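Local structure of N-alpha-acetyltransferase 30 (Saccharomyces cerevisiae, 6YGA) at residues E13-S18 and T57-I62; I65-D70 and E101-K106; A125-Y130 and D150-I155. The protein acts as the catalytic subunit of the NatC complex, transferring the acetyl group of acetyl-CoA to the N-terminal methionine of proteins such as L-A virus GAG. One frame throughout, in Å; residues are numbered along the deposited sequence.

Interaction 1 (E13-S18 and T57-I62)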
loop_
_atom_site.group_PDB
_atom_site.type_symbol
_atom_site.label_atom_id
_atom_site.label_comp_id
_atom_site.label_asym_id
_atom_site.label_seq_id
_atom_site.Cartn_x
_atom_site.Cartn_y
_atom_site.Cartn_z
ATOM N N GLU A 13 39.484 -9.806 1.560
ATOM C CA GLU A 13 38.937 -8.454 1.521
ATOM C C GLU A 13 38.582 -8.041 0.099
ATOM O O GLU A 13 37.603 -7.317 -0.114
ATOM C CB GLU A 13 39.931 -7.468 2.137
ATOM C CG GLU A 13 39.299 -6.388 3.009
ATOM C CD GLU A 13 38.687 -5.255 2.206
ATOM O OE1 GLU A 13 39.146 -5.011 1.071
ATOM O OE2 GLU A 13 37.748 -4.607 2.716
ATOM N N GLU A 14 39.366 -8.496 -0.884
ATOM C CA GLU A 14 39.082 -8.175 -2.279
ATOM C C GLU A 14 37.812 -8.866 -2.761
ATOM O O GLU A 14 37.054 -8.300 -3.557
ATOM C CB GLU A 14 40.269 -8.559 -3.160
ATOM C CG GLU A 14 41.430 -7.582 -3.098
ATOM C CD GLU A 14 42.530 -7.922 -4.081
ATOM O OE1 GLU A 14 42.431 -8.979 -4.739
ATOM O OE2 GLU A 14 43.489 -7.131 -4.195
ATOM N N GLN A 15 37.568 -10.094 -2.300
ATOM C CA GLN A 15 36.322 -10.776 -2.631
ATOM C C GLN A 15 35.126 -9.995 -2.101
ATOM O O GLN A 15 34.111 -9.840 -2.790
ATOM C CB GLN A 15 36.352 -12.193 -2.061
ATOM C CG GLN A 15 35.534 -13.215 -2.822
ATOM C CD GLN A 15 35.634 -14.596 -2.207
ATOM O OE1 GLN A 15 35.067 -14.860 -1.147
ATOM N NE2 GLN A 15 36.367 -15.485 -2.867
ATOM N N PHE A 16 35.242 -9.485 -0.872
ATOM C CA PHE A 16 34.198 -8.654 -0.280
ATOM C C PHE A 16 33.878 -7.454 -1.163
ATOM O O PHE A 16 32.713 -7.195 -1.483
ATOM C CB PHE A 16 34.648 -8.194 1.111
ATOM C CG PHE A 16 33.545 -7.620 1.964
ATOM C CD1 PHE A 16 32.997 -6.377 1.685
ATOM C CD2 PHE A 16 33.084 -8.313 3.071
ATOM C CE1 PHE A 16 31.991 -5.851 2.477
ATOM C CE2 PHE A 16 32.080 -7.792 3.870
ATOM C CZ PHE A 16 31.533 -6.558 3.572
ATOM N N ALA A 17 34.907 -6.700 -1.554
ATOM C CA ALA A 17 34.677 -5.483 -2.325
ATOM C C ALA A 17 34.063 -5.794 -3.684
ATOM O O ALA A 17 33.241 -5.023 -4.191
ATOM C CB ALA A 17 35.985 -4.710 -2.490
ATOM N N SER A 18 34.449 -6.918 -4.290
ATOM C CA SER A 18 33.922 -7.263 -5.607
ATOM C C SER A 18 32.425 -7.536 -5.548
ATOM O O SER A 18 31.690 -7.215 -6.490
ATOM C CB SER A 18 34.666 -8.472 -6.166
ATOM O OG SER A 18 36.067 -8.357 -5.975
ATOM N N THR A 57 40.089 -12.985 -15.991
ATOM C CA THR A 57 40.103 -12.771 -14.550
ATOM C C THR A 57 39.356 -13.931 -13.901
ATOM O O THR A 57 38.123 -13.896 -13.801
ATOM C CB THR A 57 39.466 -11.426 -14.187
ATOM O OG1 THR A 57 38.229 -11.265 -14.893
ATOM C CG2 THR A 57 40.405 -10.279 -14.535
ATOM N N PRO A 58 40.056 -14.988 -13.477
ATOM C CA PRO A 58 39.331 -16.209 -13.084
ATOM C C PRO A 58 38.589 -16.094 -11.763
ATOM O O PRO A 58 37.441 -16.546 -11.675
ATOM C CB PRO A 58 40.445 -17.270 -13.032
ATOM C CG PRO A 58 41.520 -16.712 -13.897
ATOM C CD PRO A 58 41.496 -15.245 -13.636
ATOM N N ASN A 59 39.200 -15.517 -10.732
ATOM C CA ASN A 59 38.595 -15.508 -9.408
ATOM C C ASN A 59 37.759 -14.257 -9.132
ATOM O O ASN A 59 37.289 -14.080 -8.005
ATOM C CB ASN A 59 39.682 -15.674 -8.339
ATOM C CG ASN A 59 39.118 -16.054 -6.983
ATOM O OD1 ASN A 59 39.251 -15.307 -6.014
ATOM N ND2 ASN A 59 38.472 -17.213 -6.910
ATOM N N ILE A 60 37.567 -13.385 -10.114
ATOM C CA ILE A 60 36.696 -12.231 -9.866
ATOM C C ILE A 60 35.250 -12.713 -9.860
ATOM O O ILE A 60 34.883 -13.577 -10.683
ATOM C CB ILE A 60 36.926 -11.138 -10.919
ATOM C CG1 ILE A 60 36.179 -9.856 -10.531
ATOM C CG2 ILE A 60 36.486 -11.623 -12.289
ATOM C CD1 ILE A 60 36.176 -8.817 -11.610
ATOM N N PRO A 61 34.412 -12.255 -8.935
ATOM C CA PRO A 61 33.004 -12.672 -8.958
ATOM C C PRO A 61 32.247 -11.997 -10.093
ATOM O O PRO A 61 32.276 -10.774 -10.237
ATOM C CB PRO A 61 32.481 -12.232 -7.586
ATOM C CG PRO A 61 33.697 -12.067 -6.735
ATOM C CD PRO A 61 34.761 -11.584 -7.672
ATOM N N ILE A 62 31.560 -12.813 -10.898
ATOM C CA ILE A 62 30.654 -12.313 -11.930
ATOM C C ILE A 62 29.193 -12.448 -11.524
ATOM O O ILE A 62 28.309 -11.960 -12.247
ATOM C CB ILE A 62 30.897 -13.018 -13.284
ATOM C CG1 ILE A 62 30.967 -14.541 -13.114
ATOM C CG2 ILE A 62 32.179 -12.510 -13.913
ATOM C CD1 ILE A 62 29.638 -15.260 -13.265
#
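Ser18 meets the ring of Pro61 through carbon, not oxygen: Ser18 CB lies 3.5 Å from Pro61 CD and Ser18 CB is 3.8 Å from Pro61 CG, so the ring edge formed by these two atoms lies against the beta-carbon of the serine. This is the tight part of the contact between helix 13-26 and segment 57-62. The hydroxyl is turned back along the helix. With OG placed beside the backbone N (chi1 -45°), Ser18 OG donates to Glu14 O at 2.6 Å, at a C=O...O angle of 145° and tilted 32° from the carbonyl plane. The same oxygen accepts the helical bond from Ser18 N at 3.0 Å, and the two donors reach it from opposite faces. Two bonds therefore grip Glu14 O, and one of them fixes the rotation of the serine side chain. Gln15 flanks the ring more loosely, Gln15 CG standing 4.5 Å from Pro61 CG; both residues also touch Ile49 of the adjoining strand 47-52. The packing thins out further at exposed Asn59, where Gln15 NE2 and Asn59 OD1 are 4.3 Å apart, too far for a hydrogen bond. The amide of Gln15 is engaged instead through OE1, which accepts from Asp9 N, while Asn59 rests on Lys6 of strand 3-7. Only 164 Å² is buried, and no hydrogen bond crosses the interface. The chemistry thus implies that the first helix of the GNAT domain meets segment 57-62 by apolar contact, with Ser18 OG bonded within the helix and Gln15 OE1 to Asp9 N.

Interaction 2 (I65-D70 and E101-K106). With EDO (1,2-ethanediol), chain J.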
loop_
_atom_site.group_PDB
_atom_site.type_symbol
_atom_site.label_atom_id
_atom_site.label_comp_id
_atom_site.label_asym_id
_atom_site.label_seq_id
_atom_site.Cartn_x
_atom_site.Cartn_y
_atom_site.Cartn_z
ATOM N N ILE A 65 24.977 -14.123 -4.584
ATOM C CA ILE A 65 23.709 -14.118 -3.869
ATOM C C ILE A 65 24.017 -13.962 -2.386
ATOM O O ILE A 65 24.974 -14.553 -1.874
ATOM C CB ILE A 65 22.887 -15.394 -4.168
ATOM C CG1 ILE A 65 21.504 -15.321 -3.523
ATOM C CG2 ILE A 65 23.634 -16.656 -3.738
ATOM C CD1 ILE A 65 20.594 -16.458 -3.946
ATOM N N VAL A 66 23.233 -13.132 -1.705
ATOM C CA VAL A 66 23.454 -12.801 -0.301
ATOM C C VAL A 66 22.186 -13.152 0.465
ATOM O O VAL A 66 21.096 -12.681 0.115
ATOM C CB VAL A 66 23.816 -11.321 -0.119
ATOM C CG1 VAL A 66 24.150 -11.041 1.328
ATOM C CG2 VAL A 66 24.982 -10.942 -1.016
ATOM N N CYS A 67 22.324 -13.972 1.504
ATOM C CA CYS A 67 21.178 -14.505 2.225
ATOM C C CYS A 67 21.391 -14.400 3.729
ATOM O O CYS A 67 22.517 -14.280 4.217
ATOM C CB CYS A 67 20.912 -15.968 1.844
ATOM S SG CYS A 67 20.701 -16.218 0.069
ATOM N N LYS A 68 20.277 -14.445 4.458
ATOM C CA LYS A 68 20.272 -14.522 5.911
ATOM C C LYS A 68 19.191 -15.508 6.334
ATOM O O LYS A 68 18.347 -15.920 5.534
ATOM C CB LYS A 68 20.017 -13.154 6.557
ATOM C CG LYS A 68 18.543 -12.788 6.628
ATOM C CD LYS A 68 18.315 -11.412 7.226
ATOM C CE LYS A 68 16.851 -11.213 7.601
ATOM N NZ LYS A 68 16.441 -12.110 8.721
HETATM N N MSE A 69 19.225 -15.893 7.605
HETATM C CA MSE A 69 18.141 -16.681 8.181
HETATM C C MSE A 69 17.934 -16.324 9.647
HETATM O O MSE A 69 18.884 -16.065 10.383
HETATM C CB MSE A 69 18.407 -18.180 8.029
HETATM C CG MSE A 69 19.609 -18.699 8.787
HETATM SE SE MSE A 69 20.046 -20.524 8.266
HETATM C CE MSE A 69 18.783 -21.498 9.382
ATOM N N ASP A 70 16.672 -16.299 10.061
ATOM C CA ASP A 70 16.301 -15.953 11.422
ATOM C C ASP A 70 15.039 -16.723 11.770
ATOM O O ASP A 70 14.277 -17.092 10.869
ATOM C CB ASP A 70 16.058 -14.443 11.577
ATOM C CG ASP A 70 17.325 -13.676 11.910
ATOM O OD1 ASP A 70 18.157 -14.207 12.674
ATOM O OD2 ASP A 70 17.486 -12.540 11.413
ATOM N N GLU A 101 19.712 -21.818 -6.477
ATOM C CA GLU A 101 19.592 -23.228 -6.118
ATOM C C GLU A 101 20.617 -23.627 -5.064
ATOM O O GLU A 101 20.297 -24.373 -4.133
ATOM C CB GLU A 101 19.738 -24.102 -7.364
ATOM C CG GLU A 101 18.527 -24.084 -8.284
ATOM C CD GLU A 101 18.713 -24.947 -9.521
ATOM O OE1 GLU A 101 19.875 -25.208 -9.896
ATOM O OE2 GLU A 101 17.698 -25.366 -10.116
ATOM N N ILE A 102 21.856 -23.144 -5.193
ATOM C CA ILE A 102 22.876 -23.531 -4.225
ATOM C C ILE A 102 22.640 -22.841 -2.885
ATOM O O ILE A 102 22.960 -23.400 -1.830
ATOM C CB ILE A 102 24.285 -23.249 -4.784
ATOM C CG1 ILE A 102 25.357 -23.844 -3.868
ATOM C CG2 ILE A 102 24.517 -21.759 -4.963
ATOM C CD1 ILE A 102 26.751 -23.746 -4.428
ATOM N N ALA A 103 22.055 -21.639 -2.896
ATOM C CA ALA A 103 21.759 -20.949 -1.644
ATOM C C ALA A 103 20.584 -21.597 -0.920
ATOM O O ALA A 103 20.633 -21.798 0.299
ATOM C CB ALA A 103 21.477 -19.471 -1.912
ATOM N N ILE A 104 19.519 -21.931 -1.653
ATOM C CA ILE A 104 18.378 -22.594 -1.031
ATOM C C ILE A 104 18.779 -23.973 -0.524
ATOM O O ILE A 104 18.338 -24.411 0.546
ATOM C CB ILE A 104 17.196 -22.668 -2.017
ATOM C CG1 ILE A 104 16.708 -21.262 -2.368
ATOM C CG2 ILE A 104 16.054 -23.492 -1.431
ATOM C CD1 ILE A 104 15.509 -21.250 -3.297
ATOM N N ASP A 105 19.629 -24.674 -1.278
ATOM C CA ASP A 105 20.119 -25.974 -0.831
ATOM C C ASP A 105 20.885 -25.846 0.481
ATOM O O ASP A 105 20.753 -26.697 1.369
ATOM C CB ASP A 105 20.989 -26.602 -1.920
ATOM C CG ASP A 105 21.462 -27.999 -1.565
ATOM O OD1 ASP A 105 22.395 -28.124 -0.745
ATOM O OD2 ASP A 105 20.897 -28.976 -2.103
ATOM N N LYS A 106 21.677 -24.782 0.626
ATOM C CA LYS A 106 22.407 -24.555 1.870
ATOM C C LYS A 106 21.451 -24.262 3.020
ATOM O O LYS A 106 21.604 -24.800 4.123
ATOM C CB LYS A 106 23.401 -23.408 1.686
ATOM C CG LYS A 106 24.125 -22.979 2.955
ATOM C CD LYS A 106 24.945 -24.118 3.543
ATOM C CE LYS A 106 25.732 -23.663 4.766
ATOM N NZ LYS A 106 26.492 -24.786 5.380
HETATM C C1 EDO J . 19.233 -19.433 12.492
HETATM O O1 EDO J . 19.164 -18.067 12.919
HETATM C C2 EDO J . 19.719 -20.320 13.632
HETATM O O2 EDO J . 18.790 -20.280 14.722
#
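In the GNAT fold, helix 95-109 forms the beta-alpha-beta crossover between the parallel neighbours 76-86 and 114-120, and Ala103 on that helix meets Ile65 and Cys67 of strand 61-72, which pairs antiparallel with 76-86. As in other GNAT enzymes, the start of this helix probably faces the pyrophosphate of acetyl-CoA. The contact itself is small and apolar, burying 104 Å². Ala103 CB, a single methyl, enters between two residues two positions apart on the strand: Ile65 CD1 is 3.7 Å from Ala103 CB, and Cys67 SG is 3.9 Å from Ala103 CB. The gamma branch Ile65 CG2 follows at 4.0 Å from Ala103 CB. The extended Ile65 chain, with CG1 opposite the backbone nitrogen at chi1 -175°, carries CD1 out to the helix. Val66, between them, points to the other face of the sheet and packs on Phe39 and Leu40 of helix 33-40. On the helix, Ile104 turns from the strand and touches Phe578 of the N-alpha-acetyltransferase 35 chain. Toward the far end of the strand segment, Lys68 NZ forms a salt bridge with Asp70 OD2 at 2.9 Å, met on the anti side and 30° out of the carboxylate plane. A 1,2-ethanediol, probably from the crystallisation liquor, donates from O1 to Met69 O at 3.2 Å. Met69 CG lies 3.8 Å from C1 of the diol, and the bend of the selenomethionine at chi3 (-83°) turns Met69 CE back to the same carbon, also at 3.8 Å.

Interaction 3 (A125-Y130 and D150-I155). With EDO (1,2-ethanediol), chain K.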
loop_
_atom_site.group_PDB
_atom_site.type_symbol
_atom_site.label_atom_id
_atom_site.label_comp_id
_atom_site.label_asym_id
_atom_site.label_seq_id
_atom_site.Cartn_x
_atom_site.Cartn_y
_atom_site.Cartn_z
ATOM N N ALA A 125 11.339 -11.531 -15.276
ATOM C CA ALA A 125 12.418 -12.512 -15.264
ATOM C C ALA A 125 12.643 -13.076 -13.865
ATOM O O ALA A 125 12.910 -14.274 -13.709
ATOM C CB ALA A 125 13.701 -11.886 -15.810
ATOM N N ALA A 126 12.534 -12.233 -12.835
ATOM C CA ALA A 126 12.692 -12.716 -11.466
ATOM C C ALA A 126 11.509 -13.580 -11.047
ATOM O O ALA A 126 11.692 -14.624 -10.409
ATOM C CB ALA A 126 12.863 -11.540 -10.507
ATOM N N LEU A 127 10.289 -13.160 -11.394
ATOM C CA LEU A 127 9.107 -13.951 -11.064
ATOM C C LEU A 127 9.154 -15.316 -11.735
ATOM O O LEU A 127 8.817 -16.331 -11.116
ATOM C CB LEU A 127 7.836 -13.204 -11.473
ATOM C CG LEU A 127 7.452 -11.970 -10.654
ATOM C CD1 LEU A 127 6.218 -11.285 -11.232
ATOM C CD2 LEU A 127 7.217 -12.363 -9.208
ATOM N N ASN A 128 9.571 -15.359 -13.002
ATOM C CA ASN A 128 9.640 -16.633 -13.709
ATOM C C ASN A 128 10.685 -17.552 -13.085
ATOM O O ASN A 128 10.475 -18.766 -12.985
ATOM C CB ASN A 128 9.938 -16.387 -15.188
ATOM C CG ASN A 128 9.866 -17.653 -16.017
ATOM O OD1 ASN A 128 8.810 -18.007 -16.544
ATOM N ND2 ASN A 128 10.996 -18.338 -16.149
ATOM N N LEU A 129 11.810 -16.989 -12.642
ATOM C CA LEU A 129 12.865 -17.803 -12.045
ATOM C C LEU A 129 12.420 -18.399 -10.714
ATOM O O LEU A 129 12.611 -19.595 -10.461
ATOM C CB LEU A 129 14.131 -16.958 -11.879
ATOM C CG LEU A 129 15.275 -17.394 -10.961
ATOM C CD1 LEU A 129 15.678 -18.841 -11.183
ATOM C CD2 LEU A 129 16.468 -16.478 -11.189
ATOM N N TYR A 130 11.811 -17.583 -9.852
ATOM C CA TYR A 130 11.453 -18.039 -8.512
ATOM C C TYR A 130 10.204 -18.917 -8.524
ATOM O O TYR A 130 10.176 -19.972 -7.883
ATOM C CB TYR A 130 11.264 -16.833 -7.592
ATOM C CG TYR A 130 12.566 -16.147 -7.257
ATOM C CD1 TYR A 130 13.653 -16.881 -6.800
ATOM C CD2 TYR A 130 12.719 -14.777 -7.421
ATOM C CE1 TYR A 130 14.848 -16.270 -6.496
ATOM C CE2 TYR A 130 13.917 -14.153 -7.123
ATOM C CZ TYR A 130 14.978 -14.908 -6.659
ATOM O OH TYR A 130 16.175 -14.303 -6.356
ATOM N N ASP A 150 4.674 -1.778 -7.271
ATOM C CA ASP A 150 4.411 -2.621 -6.116
ATOM C C ASP A 150 5.433 -3.754 -6.033
ATOM O O ASP A 150 6.288 -3.934 -6.905
ATOM C CB ASP A 150 2.992 -3.184 -6.184
ATOM C CG ASP A 150 1.935 -2.098 -6.292
ATOM O OD1 ASP A 150 2.280 -0.909 -6.130
ATOM O OD2 ASP A 150 0.756 -2.439 -6.540
ATOM N N ALA A 151 5.336 -4.535 -4.962
ATOM C CA ALA A 151 6.165 -5.714 -4.782
ATOM C C ALA A 151 5.281 -6.922 -4.529
ATOM O O ALA A 151 4.136 -6.803 -4.088
ATOM C CB ALA A 151 7.142 -5.564 -3.613
ATOM N N PHE A 152 5.836 -8.090 -4.824
ATOM C CA PHE A 152 5.285 -9.364 -4.393
ATOM C C PHE A 152 6.183 -9.930 -3.301
ATOM O O PHE A 152 7.411 -9.806 -3.368
ATOM C CB PHE A 152 5.187 -10.363 -5.554
ATOM C CG PHE A 152 4.012 -10.135 -6.470
ATOM C CD1 PHE A 152 2.783 -9.748 -5.964
ATOM C CD2 PHE A 152 4.138 -10.318 -7.841
ATOM C CE1 PHE A 152 1.703 -9.545 -6.807
ATOM C CE2 PHE A 152 3.060 -10.115 -8.689
ATOM C CZ PHE A 152 1.844 -9.729 -8.172
ATOM N N LYS A 153 5.564 -10.526 -2.290
ATOM C CA LYS A 153 6.274 -11.299 -1.283
ATOM C C LYS A 153 6.194 -12.765 -1.683
ATOM O O LYS A 153 5.100 -13.337 -1.723
ATOM C CB LYS A 153 5.667 -11.075 0.101
ATOM C CG LYS A 153 6.420 -11.731 1.241
ATOM C CD LYS A 153 5.772 -11.401 2.574
ATOM C CE LYS A 153 6.716 -11.683 3.725
ATOM N NZ LYS A 153 6.218 -11.084 4.994
ATOM N N LEU A 154 7.340 -13.361 -1.999
ATOM C CA LEU A 154 7.407 -14.744 -2.452
ATOM C C LEU A 154 7.907 -15.633 -1.324
ATOM O O LEU A 154 8.851 -15.275 -0.614
ATOM C CB LEU A 154 8.328 -14.886 -3.664
ATOM C CG LEU A 154 7.990 -14.017 -4.874
ATOM C CD1 LEU A 154 8.967 -14.251 -6.019
ATOM C CD2 LEU A 154 6.570 -14.284 -5.320
ATOM N N ILE A 155 7.271 -16.794 -1.172
ATOM C CA ILE A 155 7.610 -17.759 -0.132
ATOM C C ILE A 155 7.663 -19.152 -0.745
ATOM O O ILE A 155 6.766 -19.544 -1.500
ATOM C CB ILE A 155 6.602 -17.721 1.033
ATOM C CG1 ILE A 155 6.626 -16.353 1.713
ATOM C CG2 ILE A 155 6.907 -18.822 2.040
ATOM C CD1 ILE A 155 5.800 -16.293 2.964
HETATM C C1 EDO K . 15.097 -11.092 -4.891
HETATM O O1 EDO K . 15.429 -10.992 -6.282
HETATM C C2 EDO K . 16.348 -10.837 -4.060
HETATM O O2 EDO K . 16.818 -9.514 -4.331
#
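Leu127 and Tyr130, one helical turn apart, form a shallow hollow into which a methyl of Leu154 projects. Leu154 CD1 is 3.8 Å from Tyr130 CB and 4.0 Å from Tyr130 CD2, reaching the ring obliquely. Its other wall is Leu127, whose CD2 stands 4.1 Å from Leu154 CD1. The leucine methyl thus fits between the root of the tyrosine and the end of the helical leucine. The complementary bump is the fork of Leu127, which is received beside Phe152: Leu127 CD2 is 3.9 Å from Phe152 CD2 and approaches the ring edge, close to its plane, with Leu127 CD1 at 4.1 Å from the same ring atom. Each of these side-chain pairs crosses at roughly a right angle. Leu127 leaves the helix alongside the strand rather than toward it, yet with CG beside the backbone N (chi1 -71°) its fork comes round to the strand. Tyr130 also packs edge-to-face with Phe135, and its OH makes a weak 3.4 Å hydrogen bond to O1 of a 1,2-ethanediol lying at the ring edge. Leu457 of the N-alpha-acetyltransferase 35 chain also touches Phe152. The segment axes come within 10.8 Å and run nearly parallel, at 18°; 176 Å² is buried. A helix lying along a sheet strand with an apolar seam between them is typical of the alpha/beta layering in the C-terminal half of the GNAT fold.

Overall arrangement
All three contacts reach one mixed sheet. Interactions 1 and 2 share strand 61-72, with centres about 19 Å apart. The centres of interactions 1 and 3 are about 28 Å apart, on opposite sides of the chain's centre. Interactions 2 and 3 are closer, their centres about 16 Å and nearest atoms about 5 Å apart; Ile65, which meets Ala103 of helix 95-109, and Tyr130 of helix 124-131 both pack on Leu84 of strand 76-86, consistent with the two helices covering the same face. In GNAT enzymes acetyl-CoA binds in the splay between the strands corresponding to 76-86 and 114-120, so interactions 2 and 3 probably flank that cleft, without cofactor in this apo complex. N-alpha-acetyltransferase 35 borders both, whereas N-alpha-acetyltransferase 38 touches Glu13 beside interaction 1.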